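Local coordinates for magnesium and cobalt efflux protein CorC (Neisseria meningitidis serogroup B, PDB 3OI8) that binds adenosine through its paired CBS domains and probably takes part in the transport of magnesium and cobalt ions, at the interface of chains A and B. Coordinates in Å, arbitrary orientation; residue numbers count along the deposited sequence, not the author numbering. Chains: chain A/B, Uncharacterized protein.

The interface of chains A and B. Residues chain A 25, 28-29, 32; chain B 32, 36, 122, 125, 155.
A:Arg28 reaches from helix 23-35 into chain B, passing between B:Val32 of the matching helix and B:Leu125 of helix 121-131, with B:Thr122 at its guanidinium edge. CG stands anti to the backbone N (chi1 -159°), and the chain then runs extended to NE, which carries the guanidinium group away from its own helix. Its stem passes over one methyl: CB, CG and CD all come within 4.1 Å of B:Val32 CG1, CD at 3.7 Å. NE sits between two apolar partners, B:Leu125 CD1 at 3.6 Å and B:Val32 CG1 at 3.8 Å. At the guanidinium, the CD1 methyl of B:Leu125 stands 3.5 Å above the plane and over its centre, while B:Val32 occupies the opposite face, offset toward the rim. B:Leu125 thus covers one face closely and B:Val32 the other more loosely, which probably limits tilt. NH1 also lies against B:Leu125 CD1, and NH2 points in plane to the hydroxyl oxygen B:Thr122 OG1 at 3.4 Å; the long separation together with the 142° angle at H marks this as a weak hydrogen bond, so packing probably contributes more than polarity here. B:Val32 is shared: its CG1, anti to the backbone N (177°), touches A:Leu29 CD2 at 3.7 Å as well as the arginine stem, leucine and valine running antiparallel, side by side. A:Val32 CG2 meets B:Val32 CG2 more loosely at 4.2 Å. Two-fold symmetry repeats the patch with the chains exchanged. It joins helix 23-35, the second helix of one copy, to the same helix and the second CBS domain of the other, and may thereby help hold N-terminal regions and CBS pairs together in a dimer, if this assembly is the biological one.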
loop_
_atom_site.group_PDB
_atom_site.type_symbol
_atom_site.label_atom_id
_atom_site.label_comp_id
_atom_site.label_asym_id
_atom_site.label_seq_id
_atom_site.Cartn_x
_atom_site.Cartn_y
_atom_site.Cartn_z
ATOM N N THR A 25 4.055 3.731 20.602
ATOM C CA THR A 25 2.625 3.964 20.456
ATOM C C THR A 25 2.362 5.459 20.427
ATOM O O THR A 25 1.562 5.954 19.626
ATOM C CB THR A 25 1.840 3.304 21.607
ATOM O OG1 THR A 25 2.043 1.893 21.553
ATOM C CG2 THR A 25 0.355 3.584 21.483
ATOM N N ARG A 28 2.999 6.855 17.199
ATOM C CA ARG A 28 1.998 6.451 16.223
ATOM C C ARG A 28 0.750 7.326 16.373
ATOM O O ARG A 28 0.173 7.770 15.380
ATOM C CB ARG A 28 1.666 4.972 16.391
ATOM C CG ARG A 28 1.044 4.326 15.173
ATOM C CD ARG A 28 0.807 2.828 15.393
ATOM N NE ARG A 28 -0.255 2.345 14.515
ATOM C CZ ARG A 28 -0.772 1.123 14.545
ATOM N NH1 ARG A 28 -1.744 0.811 13.700
ATOM N NH2 ARG A 28 -0.330 0.215 15.414
ATOM N N LEU A 29 0.352 7.587 17.618
ATOM C CA LEU A 29 -0.806 8.441 17.892
ATOM C C LEU A 29 -0.594 9.868 17.415
ATOM O O LEU A 29 -1.504 10.464 16.834
ATOM C CB LEU A 29 -1.178 8.433 19.389
ATOM C CG LEU A 29 -1.730 7.123 19.955
ATOM C CD1 LEU A 29 -1.942 7.234 21.466
ATOM C CD2 LEU A 29 -3.026 6.740 19.281
ATOM N N VAL A 32 -0.922 10.062 13.652
ATOM C CA VAL A 32 -2.325 10.060 13.247
ATOM C C VAL A 32 -2.929 11.442 13.411
ATOM O O VAL A 32 -3.672 11.922 12.556
ATOM C CB VAL A 32 -3.149 9.060 14.065
ATOM C CG1 VAL A 32 -4.637 9.376 13.931
ATOM C CG2 VAL A 32 -2.843 7.638 13.610
ATOM N N VAL B 32 -5.586 2.397 16.900
ATOM C CA VAL B 32 -4.182 2.370 17.318
ATOM C C VAL B 32 -4.027 2.046 18.802
ATOM O O VAL B 32 -3.002 1.505 19.221
ATOM C CB VAL B 32 -3.471 3.699 17.061
ATOM C CG1 VAL B 32 -2.054 3.633 17.586
ATOM C CG2 VAL B 32 -3.475 4.038 15.589
ATOM N N SER B 36 -3.086 -1.828 20.278
ATOM C CA SER B 36 -1.663 -1.541 20.456
ATOM C C SER B 36 -0.909 -2.742 21.031
ATOM O O SER B 36 0.326 -2.767 21.045
ATOM C CB SER B 36 -1.476 -0.322 21.356
ATOM O OG SER B 36 -2.198 -0.490 22.559
ATOM N N THR B 122 3.012 -2.719 15.985
ATOM C CA THR B 122 3.574 -1.377 16.073
ATOM C C THR B 122 5.035 -1.361 15.611
ATOM O O THR B 122 5.411 -0.515 14.804
ATOM C CB THR B 122 3.428 -0.773 17.491
ATOM O OG1 THR B 122 2.036 -0.602 17.786
ATOM C CG2 THR B 122 4.111 0.586 17.564
ATOM N N LEU B 125 5.192 -2.192 11.762
ATOM C CA LEU B 125 4.798 -1.027 10.978
ATOM C C LEU B 125 5.983 -0.091 10.811
ATOM O O LEU B 125 6.250 0.429 9.715
ATOM C CB LEU B 125 3.667 -0.274 11.676
ATOM C CG LEU B 125 2.339 -0.153 10.927
ATOM C CD1 LEU B 125 1.384 0.756 11.700
ATOM C CD2 LEU B 125 2.553 0.365 9.503
ATOM N N ILE B 155 -2.033 -1.746 8.616
ATOM C CA ILE B 155 -2.286 -0.316 8.688
ATOM C C ILE B 155 -3.753 -0.028 9.018
ATOM O O ILE B 155 -4.056 0.741 9.934
ATOM C CB ILE B 155 -1.922 0.368 7.370
ATOM C CG1 ILE B 155 -1.581 1.836 7.617
ATOM C CG2 ILE B 155 -3.055 0.209 6.365
ATOM C CD1 ILE B 155 -0.964 2.507 6.433
#